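Local coordinates for RNA-dependent RNA Polymerase (Bombyx mori cytoplasmic polyhedrosis virus, PDB 6TZ0), which transcribes and replicates a double-stranded RNA genome as the viral RNA-directed RNA polymerase, adding ribonucleotides to growing RNA strands, at residues K948-R959 and L1106-I1114; F1093-K1101 and R1126-Y1134. All coordinates share one frame; numbering follows the deposited sequence.

How the contacts relate
Both contacts pair helices of the C-terminal family region, away from the annotated ATP, UTP and magnesium sites, and their centres lie about 17 Å apart. Each is partly buried, mixing buried and exposed residues. Contact 1 brings two helices close through alanines and has charges at one end. Contact 2 holds its helices farther apart with large rings and is almost wholly apolar and aromatic. They share no segment, but they touch. Phe1110 CZ of contact 1 packs 3.6 Å from Gly1096 CA of contact 2, and Ile1099 meets Leu1106, Leu1107 and Phe1110. Helices 1091-1101, 1107-1114 and 1118-1132 follow one another in the chain.

Contact 1 of 2, residues K948-R959 and L1106-I1114; sequences KSRRAASDLKIR and LLNDFFVAI
Arg959 NH1 is drawn to two carboxylates, one from each segment. Across the contact, Asp1109 OD2 approaches the edge of the guanidinium near its plane, but NH1 to OD2 is 3.7 Å, a long salt bridge. On its own side, Asp955 OD1 is 2.9 Å from Arg959 NH1. That oxygen sits well out of the guanidinium plane, so the attraction is one of charge alone. The arginine chain bends at chi2, and its CB and CG lie against Leu1106 CD1 on the way. The two aspartates come close as well, with Asp955 OD2 3.2 Å from Asp1109 OD2 and the carboxylate planes 49° apart. Arg959 probably offsets this repulsion.

Next to the charges, Leu956 reaches over helix 1107-1114 with both methyls. CD2 meets Leu1106 CD1 at 3.7 Å. CD1 rests near the backbone of Phe1110, 3.7 Å from its CA. Leu956 CG is anti to its carbonyl carbon (chi1 -72°), which sends the branch across to the other helix.

Farther along, the side chains are small. Ala952 CB touches Val1112 CG1 at 3.7 Å. Ala1113 CB is a knob in a hole made by Ser949, Ala952, Ala953 and Leu956. At this end Ser949 OG faces the carbonyl of Ala1113. The hydrogen bond is modelled too short for its length to be trusted. The same hydroxyl has weak bonds to Tyr969 N and Gly970 N in a following loop.

The axes approach to 7.4 Å at a crossing angle of -143°. This is a close, roughly antiparallel helix pair with an alanine-lined interface, closed at one end by a salt-bridge network.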
loop_
_atom_site.group_PDB
_atom_site.type_symbol
_atom_site.label_atom_id
_atom_site.label_comp_id
_atom_site.label_asym_id
_atom_site.label_seq_id
_atom_site.Cartn_x
_atom_site.Cartn_y
_atom_site.Cartn_z
ATOM N N LYS A 948 -33.452 7.772 2.433
ATOM C CA LYS A 948 -34.540 6.861 2.774
ATOM C C LYS A 948 -34.280 6.170 4.103
ATOM O O LYS A 948 -35.213 5.939 4.881
ATOM C CB LYS A 948 -34.725 5.818 1.674
ATOM C CG LYS A 948 -35.296 6.350 0.382
ATOM C CD LYS A 948 -35.472 5.220 -0.611
ATOM C CE LYS A 948 -36.025 5.711 -1.938
ATOM N NZ LYS A 948 -36.171 4.588 -2.900
ATOM N N SER A 949 -33.015 5.841 4.380
ATOM C CA SER A 949 -32.664 5.240 5.661
ATOM C C SER A 949 -32.861 6.226 6.804
ATOM O O SER A 949 -33.349 5.849 7.875
ATOM C CB SER A 949 -31.223 4.736 5.621
ATOM O OG SER A 949 -30.846 4.163 6.857
ATOM N N ARG A 950 -32.519 7.499 6.580
ATOM C CA ARG A 950 -32.763 8.528 7.589
ATOM C C ARG A 950 -34.256 8.765 7.798
ATOM O O ARG A 950 -34.702 8.975 8.934
ATOM C CB ARG A 950 -32.071 9.830 7.196
ATOM C CG ARG A 950 -30.559 9.794 7.274
ATOM C CD ARG A 950 -29.973 11.187 7.135
ATOM N NE ARG A 950 -30.209 11.767 5.824
ATOM C CZ ARG A 950 -29.377 11.632 4.803
ATOM N NH1 ARG A 950 -28.259 10.941 4.960
ATOM N NH2 ARG A 950 -29.656 12.188 3.633
ATOM N N ARG A 951 -35.043 8.718 6.716
ATOM C CA ARG A 951 -36.492 8.861 6.825
ATOM C C ARG A 951 -37.116 7.706 7.597
ATOM O O ARG A 951 -37.979 7.925 8.455
ATOM C CB ARG A 951 -37.108 8.969 5.429
ATOM C CG ARG A 951 -38.639 8.971 5.378
ATOM C CD ARG A 951 -39.258 10.273 5.879
ATOM N NE ARG A 951 -39.499 10.271 7.320
ATOM C CZ ARG A 951 -39.896 11.333 8.010
ATOM N NH1 ARG A 951 -40.109 12.487 7.392
ATOM N NH2 ARG A 951 -40.087 11.242 9.320
ATOM N N ALA A 952 -36.678 6.475 7.328
ATOM C CA ALA A 952 -37.211 5.330 8.057
ATOM C C ALA A 952 -36.741 5.310 9.504
ATOM O O ALA A 952 -37.474 4.844 10.384
ATOM C CB ALA A 952 -36.821 4.034 7.358
ATOM N N ALA A 953 -35.540 5.830 9.776
ATOM C CA ALA A 953 -35.078 5.938 11.155
ATOM C C ALA A 953 -35.891 6.967 11.928
ATOM O O ALA A 953 -36.227 6.747 13.095
ATOM C CB ALA A 953 -33.595 6.294 11.183
ATOM N N SER A 954 -36.238 8.086 11.286
ATOM C CA SER A 954 -37.119 9.056 11.929
ATOM C C SER A 954 -38.530 8.506 12.108
ATOM O O SER A 954 -39.206 8.828 13.097
ATOM C CB SER A 954 -37.155 10.347 11.118
ATOM O OG SER A 954 -38.046 11.281 11.693
ATOM N N ASP A 955 -38.979 7.667 11.170
ATOM C CA ASP A 955 -40.284 7.023 11.284
ATOM C C ASP A 955 -40.313 6.046 12.456
ATOM O O ASP A 955 -41.323 5.941 13.160
ATOM C CB ASP A 955 -40.612 6.309 9.973
ATOM C CG ASP A 955 -42.080 5.959 9.841
ATOM O OD1 ASP A 955 -42.878 6.326 10.726
ATOM O OD2 ASP A 955 -42.437 5.299 8.843
ATOM N N LEU A 956 -39.214 5.322 12.678
ATOM C CA LEU A 956 -39.099 4.499 13.879
ATOM C C LEU A 956 -38.979 5.346 15.139
ATOM O O LEU A 956 -39.420 4.922 16.212
ATOM C CB LEU A 956 -37.896 3.571 13.762
ATOM C CG LEU A 956 -38.062 2.434 12.768
ATOM C CD1 LEU A 956 -36.735 1.784 12.521
ATOM C CD2 LEU A 956 -39.020 1.431 13.350
ATOM N N LYS A 957 -38.371 6.528 15.025
ATOM C CA LYS A 957 -38.211 7.414 16.173
ATOM C C LYS A 957 -39.549 7.948 16.667
ATOM O O LYS A 957 -39.791 8.001 17.878
ATOM C CB LYS A 957 -37.283 8.567 15.801
ATOM C CG LYS A 957 -37.052 9.585 16.894
ATOM C CD LYS A 957 -36.259 8.999 18.035
ATOM C CE LYS A 957 -35.984 10.051 19.088
ATOM N NZ LYS A 957 -35.091 11.120 18.559
ATOM N N ILE A 958 -40.434 8.339 15.747
ATOM C CA ILE A 958 -41.692 8.947 16.171
ATOM C C ILE A 958 -42.673 7.913 16.733
ATOM O O ILE A 958 -43.539 8.267 17.543
ATOM C CB ILE A 958 -42.286 9.768 15.007
ATOM C CG1 ILE A 958 -43.367 10.738 15.496
ATOM C CG2 ILE A 958 -42.820 8.872 13.906
ATOM C CD1 ILE A 958 -43.726 11.810 14.494
ATOM N N ARG A 959 -42.531 6.635 16.383
ATOM C CA ARG A 959 -43.371 5.589 16.958
ATOM C C ARG A 959 -42.835 5.051 18.279
ATOM O O ARG A 959 -43.389 4.082 18.806
ATOM C CB ARG A 959 -43.550 4.428 15.970
ATOM C CG ARG A 959 -44.742 4.551 15.009
ATOM C CD ARG A 959 -44.511 5.582 13.915
ATOM N NE ARG A 959 -45.587 5.625 12.929
ATOM C CZ ARG A 959 -45.598 4.918 11.803
ATOM N NH1 ARG A 959 -44.588 4.115 11.511
ATOM N NH2 ARG A 959 -46.617 5.022 10.963
ATOM N N LEU A 1106 -43.698 -1.938 12.268
ATOM C CA LEU A 1106 -42.523 -1.081 12.244
ATOM C C LEU A 1106 -41.283 -1.794 11.724
ATOM O O LEU A 1106 -40.216 -1.177 11.655
ATOM C CB LEU A 1106 -42.232 -0.542 13.648
ATOM C CG LEU A 1106 -42.954 0.695 14.201
ATOM C CD1 LEU A 1106 -42.732 1.891 13.291
ATOM C CD2 LEU A 1106 -44.438 0.472 14.471
ATOM N N LEU A 1107 -41.402 -3.111 11.524
ATOM C CA LEU A 1107 -40.290 -3.972 11.097
ATOM C C LEU A 1107 -39.716 -3.668 9.720
ATOM O O LEU A 1107 -38.499 -3.626 9.546
ATOM C CB LEU A 1107 -40.707 -5.443 11.172
ATOM C CG LEU A 1107 -39.577 -6.468 11.288
ATOM C CD1 LEU A 1107 -38.588 -6.302 10.147
ATOM C CD2 LEU A 1107 -38.880 -6.338 12.632
ATOM N N ASN A 1108 -40.585 -3.461 8.742
ATOM C CA ASN A 1108 -40.129 -3.073 7.412
ATOM C C ASN A 1108 -39.429 -1.719 7.441
ATOM O O ASN A 1108 -38.488 -1.491 6.673
ATOM C CB ASN A 1108 -41.308 -3.053 6.442
ATOM C CG ASN A 1108 -41.825 -4.444 6.130
ATOM O OD1 ASN A 1108 -41.048 -5.374 5.916
ATOM N ND2 ASN A 1108 -43.145 -4.597 6.110
ATOM N N ASP A 1109 -39.862 -0.820 8.331
ATOM C CA ASP A 1109 -39.133 0.424 8.552
ATOM C C ASP A 1109 -37.753 0.168 9.136
ATOM O O ASP A 1109 -36.809 0.896 8.815
ATOM C CB ASP A 1109 -39.924 1.346 9.476
ATOM C CG ASP A 1109 -41.158 1.910 8.816
ATOM O OD1 ASP A 1109 -41.130 2.120 7.586
ATOM O OD2 ASP A 1109 -42.159 2.140 9.527
ATOM N N PHE A 1110 -37.618 -0.863 9.980
ATOM C CA PHE A 1110 -36.299 -1.283 10.444
ATOM C C PHE A 1110 -35.434 -1.754 9.287
ATOM O O PHE A 1110 -34.254 -1.404 9.207
ATOM C CB PHE A 1110 -36.424 -2.385 11.497
ATOM C CG PHE A 1110 -35.104 -2.951 11.949
ATOM C CD1 PHE A 1110 -34.294 -2.244 12.815
ATOM C CD2 PHE A 1110 -34.677 -4.195 11.506
ATOM C CE1 PHE A 1110 -33.082 -2.760 13.229
ATOM C CE2 PHE A 1110 -33.462 -4.714 11.914
ATOM C CZ PHE A 1110 -32.668 -3.996 12.777
ATOM N N PHE A 1111 -36.013 -2.528 8.366
ATOM C CA PHE A 1111 -35.256 -2.986 7.202
ATOM C C PHE A 1111 -34.828 -1.842 6.290
ATOM O O PHE A 1111 -33.729 -1.882 5.727
ATOM C CB PHE A 1111 -36.082 -3.999 6.422
ATOM C CG PHE A 1111 -36.200 -5.318 7.101
ATOM C CD1 PHE A 1111 -35.231 -5.735 7.994
ATOM C CD2 PHE A 1111 -37.305 -6.116 6.897
ATOM C CE1 PHE A 1111 -35.343 -6.938 8.636
ATOM C CE2 PHE A 1111 -37.422 -7.326 7.542
ATOM C CZ PHE A 1111 -36.434 -7.739 8.412
ATOM N N VAL A 1112 -35.675 -0.825 6.133
ATOM C CA VAL A 1112 -35.301 0.318 5.306
ATOM C C VAL A 1112 -34.259 1.190 6.015
ATOM O O VAL A 1112 -33.342 1.712 5.369
ATOM C CB VAL A 1112 -36.561 1.113 4.905
ATOM C CG1 VAL A 1112 -36.219 2.359 4.093
ATOM C CG2 VAL A 1112 -37.488 0.242 4.092
ATOM N N ALA A 1113 -34.347 1.325 7.343
ATOM C CA ALA A 1113 -33.378 2.137 8.075
ATOM C C ALA A 1113 -32.004 1.476 8.116
ATOM O O ALA A 1113 -30.980 2.161 8.028
ATOM C CB ALA A 1113 -33.885 2.411 9.487
ATOM N N ILE A 1114 -31.957 0.148 8.248
ATOM C CA ILE A 1114 -30.681 -0.554 8.119
ATOM C C ILE A 1114 -30.248 -0.607 6.657
ATOM O O ILE A 1114 -29.043 -0.680 6.373
ATOM C CB ILE A 1114 -30.795 -1.954 8.757
ATOM C CG1 ILE A 1114 -31.268 -1.834 10.197
ATOM C CG2 ILE A 1114 -29.471 -2.703 8.792
ATOM C CD1 ILE A 1114 -30.432 -0.963 11.030
#

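Contact 2 of 2, residues F1093-K1101 and R1126-Y1134; sequences FKQGYKIYK and RAFAYYSLY
The Tyr1097 ring is covered on both faces. Tyr1131 CD2 stands 3.6 Å above the centre of one face, in an edge-to-face pair with the planes at 86°. Lys1101 CG from the same helix lies over the opposite face, toward the rim. Phe1128 CD1 comes to the edge of the Tyr1097 ring, 3.9 Å from its CD1. Tyr1131 in turn receives the edge of Phe1093 on one of its faces, a second T-shaped pair with centroids 5.5 Å apart. Tyr1131 CG is anti to its backbone N (chi1 -172°), and this swings the ring out beside Phe1093 and Tyr1097, offering a face to the first and an edge to the second.

Phe1128 is the central knob. It fits among Phe1093, Gly1096, Tyr1097 and Tyr1100. Its tip lies on the helix backbone, with CZ 3.4 Å from Gly1096 C. Gly1096 has no side chain to keep the ring away. The Phe1093 ring meets Phe1128 obliquely, CE1 to CD1 being 3.5 Å. On the Tyr1100 side, Phe1128 CB makes a CH-pi contact 3.7 Å from the Tyr1100 ring centroid, almost straight over the face. These two rings are nearly parallel but slid apart, so they barely overlap.

At the border, Tyr1097 OH and Lys1101 NZ both come near the carbon Ser1132 CB, without a hydrogen bond between the segments.

The helix axes stay 10.5 Å apart and cross at -75°, with an aromatic cluster filling the gap. Tyr1088 adds a further ring against Phe1093 and Tyr1131. Helix 1091-1101 is backed by helix 1107-1114 through Ile1099, while Tyr1130 of helix 1118-1132 packs on helix 1074-1080.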
loop_
_atom_site.group_PDB
_atom_site.type_symbol
_atom_site.label_atom_id
_atom_site.label_comp_id
_atom_site.label_asym_id
_atom_site.label_seq_id
_atom_site.Cartn_x
_atom_site.Cartn_y
_atom_site.Cartn_z
ATOM N N PHE A 1093 -28.685 -6.644 15.813
ATOM C CA PHE A 1093 -29.572 -7.740 16.180
ATOM C C PHE A 1093 -30.365 -7.417 17.437
ATOM O O PHE A 1093 -31.518 -7.833 17.558
ATOM C CB PHE A 1093 -28.794 -9.041 16.391
ATOM C CG PHE A 1093 -29.686 -10.238 16.611
ATOM C CD1 PHE A 1093 -30.222 -10.911 15.530
ATOM C CD2 PHE A 1093 -30.035 -10.653 17.895
ATOM C CE1 PHE A 1093 -31.054 -11.989 15.719
ATOM C CE2 PHE A 1093 -30.892 -11.706 18.083
ATOM C CZ PHE A 1093 -31.388 -12.384 16.993
ATOM N N LYS A 1094 -29.761 -6.705 18.390
ATOM C CA LYS A 1094 -30.452 -6.421 19.644
ATOM C C LYS A 1094 -31.618 -5.469 19.429
ATOM O O LYS A 1094 -32.740 -5.740 19.878
ATOM C CB LYS A 1094 -29.474 -5.862 20.674
ATOM C CG LYS A 1094 -28.520 -6.896 21.226
ATOM C CD LYS A 1094 -27.671 -6.322 22.336
ATOM C CE LYS A 1094 -26.604 -5.393 21.789
ATOM N NZ LYS A 1094 -25.690 -4.919 22.861
ATOM N N GLN A 1095 -31.382 -4.372 18.701
ATOM C CA GLN A 1095 -32.467 -3.451 18.380
ATOM C C GLN A 1095 -33.492 -4.089 17.450
ATOM O O GLN A 1095 -34.699 -3.831 17.587
ATOM C CB GLN A 1095 -31.889 -2.175 17.774
ATOM C CG GLN A 1095 -31.081 -1.352 18.773
ATOM C CD GLN A 1095 -30.361 -0.181 18.137
ATOM O OE1 GLN A 1095 -30.388 -0.003 16.922
ATOM N NE2 GLN A 1095 -29.700 0.618 18.962
ATOM N N GLY A 1096 -33.046 -4.971 16.553
ATOM C CA GLY A 1096 -33.978 -5.671 15.691
ATOM C C GLY A 1096 -34.841 -6.669 16.438
ATOM O O GLY A 1096 -36.009 -6.857 16.107
ATOM N N TYR A 1097 -34.288 -7.321 17.454
ATOM C CA TYR A 1097 -35.084 -8.280 18.201
ATOM C C TYR A 1097 -36.022 -7.567 19.161
ATOM O O TYR A 1097 -37.098 -8.084 19.483
ATOM C CB TYR A 1097 -34.176 -9.259 18.937
ATOM C CG TYR A 1097 -34.919 -10.378 19.620
ATOM C CD1 TYR A 1097 -35.486 -11.409 18.883
ATOM C CD2 TYR A 1097 -35.047 -10.412 21.001
ATOM C CE1 TYR A 1097 -36.164 -12.435 19.500
ATOM C CE2 TYR A 1097 -35.723 -11.435 21.626
ATOM C CZ TYR A 1097 -36.278 -12.442 20.872
ATOM O OH TYR A 1097 -36.950 -13.466 21.494
ATOM N N LYS A 1098 -35.639 -6.367 19.608
ATOM C CA LYS A 1098 -36.561 -5.535 20.376
ATOM C C LYS A 1098 -37.751 -5.100 19.529
ATOM O O LYS A 1098 -38.902 -5.175 19.976
ATOM C CB LYS A 1098 -35.828 -4.319 20.940
ATOM C CG LYS A 1098 -34.878 -4.647 22.071
ATOM C CD LYS A 1098 -34.163 -3.405 22.570
ATOM C CE LYS A 1098 -33.131 -3.760 23.623
ATOM N NZ LYS A 1098 -33.777 -4.265 24.864
ATOM N N ILE A 1099 -37.499 -4.655 18.295
ATOM C CA ILE A 1099 -38.614 -4.264 17.431
ATOM C C ILE A 1099 -39.336 -5.493 16.862
ATOM O O ILE A 1099 -40.488 -5.389 16.424
ATOM C CB ILE A 1099 -38.099 -3.280 16.357
ATOM C CG1 ILE A 1099 -39.236 -2.564 15.624
ATOM C CG2 ILE A 1099 -37.238 -3.964 15.345
ATOM C CD1 ILE A 1099 -40.069 -1.693 16.497
ATOM N N TYR A 1100 -38.710 -6.670 16.914
ATOM C CA TYR A 1100 -39.374 -7.910 16.526
ATOM C C TYR A 1100 -40.362 -8.366 17.592
ATOM O O TYR A 1100 -41.484 -8.776 17.274
ATOM C CB TYR A 1100 -38.318 -8.984 16.264
ATOM C CG TYR A 1100 -38.847 -10.351 15.916
ATOM C CD1 TYR A 1100 -39.368 -10.620 14.658
ATOM C CD2 TYR A 1100 -38.797 -11.386 16.842
ATOM C CE1 TYR A 1100 -39.840 -11.880 14.338
ATOM C CE2 TYR A 1100 -39.265 -12.644 16.534
ATOM C CZ TYR A 1100 -39.785 -12.887 15.283
ATOM O OH TYR A 1100 -40.252 -14.143 14.982
ATOM N N LYS A 1101 -39.961 -8.309 18.868
ATOM C CA LYS A 1101 -40.869 -8.663 19.956
ATOM C C LYS A 1101 -42.004 -7.662 20.122
ATOM O O LYS A 1101 -43.049 -8.014 20.677
ATOM C CB LYS A 1101 -40.098 -8.793 21.270
ATOM C CG LYS A 1101 -39.078 -9.928 21.335
ATOM C CD LYS A 1101 -39.714 -11.301 21.560
ATOM C CE LYS A 1101 -39.812 -12.137 20.292
ATOM N NZ LYS A 1101 -40.325 -13.502 20.584
ATOM N N ARG A 1126 -34.907 -14.975 9.745
ATOM C CA ARG A 1126 -34.650 -16.319 10.255
ATOM C C ARG A 1126 -33.746 -16.295 11.483
ATOM O O ARG A 1126 -33.847 -17.179 12.341
ATOM C CB ARG A 1126 -34.051 -17.188 9.153
ATOM C CG ARG A 1126 -35.016 -17.439 8.017
ATOM C CD ARG A 1126 -34.400 -18.255 6.895
ATOM N NE ARG A 1126 -34.156 -19.641 7.275
ATOM C CZ ARG A 1126 -33.539 -20.525 6.500
ATOM N NH1 ARG A 1126 -33.108 -20.166 5.299
ATOM N NH2 ARG A 1126 -33.361 -21.771 6.919
ATOM N N ALA A 1127 -32.889 -15.278 11.602
ATOM C CA ALA A 1127 -32.077 -15.115 12.803
ATOM C C ALA A 1127 -32.936 -14.783 14.019
ATOM O O ALA A 1127 -32.706 -15.323 15.109
ATOM C CB ALA A 1127 -31.021 -14.034 12.578
ATOM N N PHE A 1128 -33.943 -13.916 13.846
ATOM C CA PHE A 1128 -34.852 -13.647 14.963
ATOM C C PHE A 1128 -35.683 -14.872 15.309
ATOM O O PHE A 1128 -35.958 -15.129 16.489
ATOM C CB PHE A 1128 -35.801 -12.491 14.672
ATOM C CG PHE A 1128 -35.122 -11.211 14.383
ATOM C CD1 PHE A 1128 -34.225 -10.676 15.288
ATOM C CD2 PHE A 1128 -35.475 -10.472 13.273
ATOM C CE1 PHE A 1128 -33.603 -9.484 15.027
ATOM C CE2 PHE A 1128 -34.885 -9.273 13.022
ATOM C CZ PHE A 1128 -33.939 -8.777 13.896
ATOM N N ALA A 1129 -36.100 -15.629 14.290
ATOM C CA ALA A 1129 -36.891 -16.827 14.541
ATOM C C ALA A 1129 -36.070 -17.893 15.255
ATOM O O ALA A 1129 -36.609 -18.661 16.060
ATOM C CB ALA A 1129 -37.457 -17.369 13.231
ATOM N N TYR A 1130 -34.766 -17.947 14.993
ATOM C CA TYR A 1130 -33.950 -18.931 15.687
ATOM C C TYR A 1130 -33.504 -18.432 17.055
ATOM O O TYR A 1130 -33.120 -19.234 17.908
ATOM C CB TYR A 1130 -32.736 -19.308 14.843
ATOM C CG TYR A 1130 -32.069 -20.570 15.325
ATOM C CD1 TYR A 1130 -32.632 -21.810 15.056
ATOM C CD2 TYR A 1130 -30.900 -20.530 16.063
ATOM C CE1 TYR A 1130 -32.040 -22.974 15.500
ATOM C CE2 TYR A 1130 -30.310 -21.684 16.513
ATOM C CZ TYR A 1130 -30.874 -22.901 16.225
ATOM O OH TYR A 1130 -30.265 -24.047 16.675
ATOM N N TYR A 1131 -33.528 -17.124 17.292
ATOM C CA TYR A 1131 -33.238 -16.677 18.647
ATOM C C TYR A 1131 -34.458 -16.797 19.552
ATOM O O TYR A 1131 -34.305 -17.026 20.757
ATOM C CB TYR A 1131 -32.724 -15.242 18.637
ATOM C CG TYR A 1131 -32.221 -14.760 19.980
ATOM C CD1 TYR A 1131 -30.986 -15.176 20.467
ATOM C CD2 TYR A 1131 -32.973 -13.891 20.757
ATOM C CE1 TYR A 1131 -30.514 -14.739 21.683
ATOM C CE2 TYR A 1131 -32.508 -13.449 21.980
ATOM C CZ TYR A 1131 -31.278 -13.880 22.436
ATOM O OH TYR A 1131 -30.809 -13.446 23.652
ATOM N N SER A 1132 -35.666 -16.648 18.998
ATOM C CA SER A 1132 -36.870 -16.725 19.822
ATOM C C SER A 1132 -37.154 -18.154 20.274
ATOM O O SER A 1132 -37.743 -18.365 21.340
ATOM C CB SER A 1132 -38.066 -16.155 19.064
ATOM O OG SER A 1132 -38.374 -16.946 17.933
ATOM N N LEU A 1133 -36.752 -19.145 19.482
ATOM C CA LEU A 1133 -36.892 -20.554 19.839
ATOM C C LEU A 1133 -35.502 -21.155 19.978
ATOM O O LEU A 1133 -34.756 -21.213 18.997
ATOM C CB LEU A 1133 -37.693 -21.321 18.790
ATOM C CG LEU A 1133 -39.175 -21.003 18.643
ATOM C CD1 LEU A 1133 -39.751 -21.799 17.492
ATOM C CD2 LEU A 1133 -39.910 -21.298 19.938
ATOM N N TYR A 1134 -35.181 -21.625 21.189
ATOM C CA TYR A 1134 -33.901 -22.268 21.526
ATOM C C TYR A 1134 -32.713 -21.337 21.284
ATOM O O TYR A 1134 -31.760 -21.691 20.592
ATOM C CB TYR A 1134 -33.705 -23.596 20.783
ATOM C CG TYR A 1134 -34.738 -24.641 21.118
ATOM C CD1 TYR A 1134 -34.684 -25.339 22.322
ATOM C CD2 TYR A 1134 -35.758 -24.947 20.224
ATOM C CE1 TYR A 1134 -35.628 -26.300 22.633
ATOM C CE2 TYR A 1134 -36.707 -25.910 20.527
ATOM C CZ TYR A 1134 -36.635 -26.582 21.732
ATOM O OH TYR A 1134 -37.576 -27.540 22.033
#